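Local coordinates for 3-keto-5-aminohexanoate cleavage protein (Archaeoglobus fulgidus, PDB 3LOT) that probably acts as a zinc-dependent beta-keto acid cleavage enzyme of the 3-keto-5-aminohexanoate cleavage type, built on a TIM-barrel fold, at residues D[175-189]-D[218-231]. Numbering follows the deposited sequence. Where two conformers were deposited one is given.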
# COMPACT_ATOMS: atom_id res chain seq x y z
N CYS D 175 14.26 4.77 13.54
CA CYS D 175 13.22 5.49 12.85
C CYS D 175 11.84 5.20 13.43
O CYS D 175 11.41 4.06 13.46
CB CYS D 175 13.19 5.13 11.38
SG CYS D 175 14.76 5.54 10.51
N TYR D 176 11.16 6.27 13.83
CA TYR D 176 9.85 6.19 14.50
C TYR D 176 8.70 6.69 13.62
O TYR D 176 7.55 6.80 14.09
CB TYR D 176 9.82 7.03 15.78
CG TYR D 176 10.79 6.64 16.86
CD1 TYR D 176 12.13 6.97 16.77
CD2 TYR D 176 10.34 6.01 18.02
CE1 TYR D 176 13.04 6.65 17.79
CE2 TYR D 176 11.22 5.67 19.03
CZ TYR D 176 12.57 6.01 18.92
OH TYR D 176 13.45 5.65 19.92
N ASP D 177 9.00 7.04 12.36
CA ASP D 177 7.99 7.57 11.44
C ASP D 177 8.57 7.58 10.01
O ASP D 177 9.78 7.45 9.80
CB ASP D 177 7.63 9.01 11.84
CG ASP D 177 6.18 9.36 11.63
OD1 ASP D 177 5.46 8.75 10.79
OD2 ASP D 177 5.75 10.30 12.34
N ILE D 178 7.68 7.75 9.04
CA ILE D 178 8.05 7.80 7.63
C ILE D 178 9.00 8.96 7.37
O ILE D 178 9.97 8.81 6.62
CB ILE D 178 6.81 7.87 6.74
CG1 ILE D 178 5.89 6.65 7.03
CG2 ILE D 178 7.21 7.96 5.23
CD1 ILE D 178 6.59 5.32 6.86
N GLY D 179 8.72 10.12 7.94
CA GLY D 179 9.59 11.29 7.75
C GLY D 179 11.03 11.05 8.16
O GLY D 179 11.96 11.66 7.65
N GLN D 180 11.20 10.19 9.15
CA GLN D 180 12.54 9.83 9.66
C GLN D 180 13.31 8.87 8.74
O GLN D 180 14.55 8.88 8.70
CB GLN D 180 12.41 9.24 11.08
CG GLN D 180 11.85 10.26 12.09
CD GLN D 180 12.00 9.86 13.55
OE1 GLN D 180 12.52 8.79 13.88
NE2 GLN D 180 11.53 10.73 14.44
N ILE D 181 12.58 8.08 7.96
CA ILE D 181 13.22 7.33 6.87
C ILE D 181 13.67 8.31 5.78
O ILE D 181 14.76 8.22 5.23
CB ILE D 181 12.32 6.25 6.31
CG1 ILE D 181 11.80 5.34 7.47
CG2 ILE D 181 13.07 5.50 5.21
CD1 ILE D 181 11.08 4.03 7.02
N TYR D 182 12.81 9.28 5.48
CA TYR D 182 13.16 10.37 4.59
C TYR D 182 14.39 11.10 5.09
O TYR D 182 15.29 11.38 4.29
CB TYR D 182 11.99 11.34 4.37
CG TYR D 182 11.09 10.96 3.18
CD1 TYR D 182 11.43 11.34 1.85
CD2 TYR D 182 9.97 10.21 3.36
CE1 TYR D 182 10.65 10.99 0.77
CE2 TYR D 182 9.19 9.83 2.30
CZ TYR D 182 9.50 10.25 1.00
OH TYR D 182 8.68 9.91 -0.05
N ASN D 183 14.41 11.40 6.40
CA ASN D 183 15.59 12.03 7.00
C ASN D 183 16.84 11.13 6.78
O ASN D 183 17.93 11.63 6.42
CB ASN D 183 15.44 12.31 8.50
CG ASN D 183 14.34 13.35 8.84
OD1 ASN D 183 13.74 13.98 7.95
ND2 ASN D 183 14.06 13.50 10.16
N THR D 184 16.67 9.82 7.01
CA THR D 184 17.75 8.85 6.82
C THR D 184 18.31 8.84 5.38
O THR D 184 19.55 8.88 5.19
CB THR D 184 17.31 7.47 7.28
OG1 THR D 184 16.94 7.55 8.67
CG2 THR D 184 18.41 6.42 7.03
N ALA D 185 17.41 8.84 4.40
CA ALA D 185 17.79 8.91 2.98
C ALA D 185 18.60 10.15 2.69
O ALA D 185 19.63 10.09 2.03
CB ALA D 185 16.58 8.89 2.08
N PHE D 186 18.15 11.27 3.23
CA PHE D 186 18.83 12.53 3.01
C PHE D 186 20.25 12.50 3.55
O PHE D 186 21.17 12.90 2.84
CB PHE D 186 18.02 13.67 3.62
CG PHE D 186 18.73 15.00 3.64
CD1 PHE D 186 18.76 15.81 2.53
CD2 PHE D 186 19.35 15.43 4.79
CE1 PHE D 186 19.39 17.06 2.57
CE2 PHE D 186 19.97 16.66 4.83
CZ PHE D 186 19.99 17.48 3.73
N MSE D 187 20.43 12.05 4.78
CA MSE D 187 21.75 12.00 5.41
C MSE D 187 22.68 11.01 4.72
O MSE D 187 23.89 11.24 4.62
CB MSE D 187 21.63 11.62 6.90
CG MSE D 187 20.94 12.66 7.82
SE MSE D 187 21.86 14.37 7.82
CE MSE D 187 23.37 13.77 8.90
N PHE D 188 22.09 9.92 4.23
CA PHE D 188 22.81 8.94 3.39
C PHE D 188 23.24 9.60 2.11
O PHE D 188 24.42 9.59 1.79
CB PHE D 188 21.93 7.70 3.17
CG PHE D 188 22.42 6.72 2.13
CD1 PHE D 188 23.72 6.28 2.11
CD2 PHE D 188 21.52 6.18 1.21
CE1 PHE D 188 24.14 5.35 1.16
CE2 PHE D 188 21.94 5.25 0.26
CZ PHE D 188 23.26 4.83 0.25
N HIS D 189 22.32 10.24 1.39
CA HIS D 189 22.68 10.78 0.10
C HIS D 189 23.57 12.00 0.21
O HIS D 189 24.32 12.32 -0.70
CB HIS D 189 21.43 11.07 -0.76
CG HIS D 189 20.66 9.82 -1.08
ND1 HIS D 189 19.28 9.79 -1.12
CD2 HIS D 189 21.08 8.55 -1.31
CE1 HIS D 189 18.89 8.55 -1.38
NE2 HIS D 189 19.96 7.79 -1.51
N PHE D 218 4.62 -0.14 5.25
CA PHE D 218 4.91 1.15 4.62
C PHE D 218 6.31 1.68 5.01
O PHE D 218 6.99 2.23 4.15
CB PHE D 218 3.79 2.16 4.88
CG PHE D 218 3.81 3.30 3.92
CD1 PHE D 218 3.38 3.13 2.62
CD2 PHE D 218 4.33 4.53 4.29
CE1 PHE D 218 3.43 4.17 1.71
CE2 PHE D 218 4.42 5.57 3.37
CZ PHE D 218 3.96 5.39 2.09
N MSE D 219 6.75 1.47 6.26
CA MSE D 219 8.07 1.87 6.70
C MSE D 219 9.10 1.15 5.84
O MSE D 219 9.97 1.78 5.26
CB MSE D 219 8.31 1.54 8.20
CG MSE D 219 7.50 2.35 9.19
SE MSE D 219 8.30 4.07 9.59
CE MSE D 219 9.62 3.54 10.96
N LYS D 220 8.99 -0.17 5.73
CA LYS D 220 10.00 -0.95 5.04
C LYS D 220 10.03 -0.59 3.56
O LYS D 220 11.09 -0.43 2.99
CB LYS D 220 9.78 -2.47 5.27
CG LYS D 220 10.85 -3.38 4.60
CD LYS D 220 10.45 -3.88 3.26
CE LYS D 220 11.49 -4.92 2.72
NZ LYS D 220 11.08 -5.48 1.42
N GLN D 221 8.85 -0.47 2.96
CA GLN D 221 8.74 -0.08 1.53
C GLN D 221 9.30 1.32 1.28
O GLN D 221 9.90 1.58 0.22
CB GLN D 221 7.30 -0.14 1.06
CG GLN D 221 6.75 -1.53 0.98
CD GLN D 221 5.25 -1.52 0.65
OE1 GLN D 221 4.56 -0.52 0.91
NE2 GLN D 221 4.72 -2.65 0.09
N THR D 222 9.14 2.22 2.24
CA THR D 222 9.74 3.56 2.10
C THR D 222 11.27 3.47 2.08
O THR D 222 11.93 4.10 1.26
CB THR D 222 9.25 4.53 3.21
OG1 THR D 222 7.83 4.62 3.15
CG2 THR D 222 9.87 5.93 3.06
N ALA D 223 11.83 2.68 2.99
CA ALA D 223 13.28 2.46 3.02
C ALA D 223 13.79 1.81 1.70
O ALA D 223 14.80 2.25 1.13
CB ALA D 223 13.68 1.60 4.24
N ASP D 224 13.09 0.80 1.22
CA ASP D 224 13.44 0.19 -0.07
C ASP D 224 13.51 1.23 -1.19
O ASP D 224 14.49 1.28 -1.97
CB ASP D 224 12.42 -0.88 -0.49
CG ASP D 224 12.51 -2.18 0.30
OD1 ASP D 224 13.48 -2.40 1.07
OD2 ASP D 224 11.58 -3.03 0.12
N ARG D 225 12.51 2.10 -1.26
CA ARG D 225 12.38 2.98 -2.39
C ARG D 225 13.29 4.20 -2.30
O ARG D 225 13.69 4.73 -3.32
CB ARG D 225 10.94 3.44 -2.52
CG ARG D 225 10.64 4.18 -3.78
CD ARG D 225 9.17 4.58 -3.80
NE ARG D 225 8.79 5.34 -2.61
CZ ARG D 225 8.95 6.67 -2.48
NH1 ARG D 225 9.52 7.41 -3.45
NH2 ARG D 225 8.57 7.27 -1.37
N LEU D 226 13.54 4.70 -1.09
CA LEU D 226 14.48 5.86 -0.90
C LEU D 226 15.93 5.46 -0.83
O LEU D 226 16.78 6.19 -1.33
CB LEU D 226 14.13 6.66 0.34
CG LEU D 226 12.70 7.20 0.39
CD1 LEU D 226 12.55 8.05 1.67
CD2 LEU D 226 12.39 8.07 -0.85
N ILE D 227 16.22 4.31 -0.23
CA ILE D 227 17.59 3.92 0.17
C ILE D 227 18.13 2.85 -0.76
O ILE D 227 19.25 2.96 -1.25
CB ILE D 227 17.65 3.50 1.67
CG1 ILE D 227 17.39 4.76 2.54
CG2 ILE D 227 18.95 2.78 2.00
CD1 ILE D 227 16.92 4.47 3.96
N GLY D 228 17.25 1.91 -1.10
CA GLY D 228 17.54 0.80 -1.97
C GLY D 228 17.77 -0.43 -1.13
O GLY D 228 18.57 -0.40 -0.19
N ARG D 229 17.09 -1.51 -1.50
CA ARG D 229 17.17 -2.77 -0.76
C ARG D 229 18.61 -3.23 -0.51
O ARG D 229 18.94 -3.70 0.58
CB ARG D 229 16.47 -3.86 -1.56
CG ARG D 229 14.96 -3.71 -1.70
CD ARG D 229 14.45 -4.73 -2.74
NE ARG D 229 13.00 -5.01 -2.65
CZ ARG D 229 12.02 -4.25 -3.15
NH1 ARG D 229 12.29 -3.08 -3.76
NH2 ARG D 229 10.74 -4.64 -3.03
N GLU D 230 19.47 -3.07 -1.52
CA GLU D 230 20.83 -3.58 -1.44
C GLU D 230 21.67 -2.71 -0.47
O GLU D 230 22.73 -3.13 -0.06
CB GLU D 230 21.46 -3.69 -2.86
N ASN D 231 21.13 -1.55 -0.04
CA ASN D 231 21.91 -0.60 0.75
C ASN D 231 21.61 -0.61 2.26
O ASN D 231 22.23 0.13 2.99
CB ASN D 231 21.74 0.81 0.19
CG ASN D 231 22.34 0.97 -1.19
OD1 ASN D 231 21.81 1.70 -2.04
ND2 ASN D 231 23.43 0.31 -1.43
O HOH W 1 9.96 10.48 -2.64
O HOH W 2 20.14 5.08 -2.57
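Leu226 lays its CD1 methyl over one face of the Tyr182 ring, a CH-pi contact with the methyl 3.4 Å from the ring centroid and 9° off its normal. The pair illustrates how neighbouring outer helices of a TIM barrel pack: helices 178-189 and 213-226 follow successive parallel strands and run nearly alongside each other, the axes of 178-189 and 218-226 lying 9.6 Å apart and inclined by 20°. Ile181 is the central knob, seated in a hole formed by Met219, Thr222, Ala223 and Leu226. Its CG2 methyl lies against the Ala223 backbone while CD1 touches Met219 O, and Phe201 of strand 197-203 backs both Ile181 and Met219 from the barrel side. One turn on, at Ala185, the backbones come close, its CA 5.7 Å from Ile227 CA and its CB 3.7 Å from Leu226 CB. At the other end Met219, a selenomethionine, bends at both chi2 and chi3; SE thereby rests 3.5 Å from Ile178 CD1, and the terminal methyl CE packs against O and CB of Cys175, at the end of strand 170-175. Ile178 CD1 also meets the edge of the Phe218 ring, which stacks on Phe218 of a second subunit, carrying the packing into the assembly. In one of two conformers modelled for Arg225, NH2 donates to Tyr182 OH at 3.0 Å, the hydroxyl lying in the guanidinium plane though the tyrosine ring is turned 55° from it, and a water joins that hydroxyl to NH1. A second water bridges the helix ends, donating to Ile227 O at 2.7 Å and hydrogen-bonding with His189 NE2.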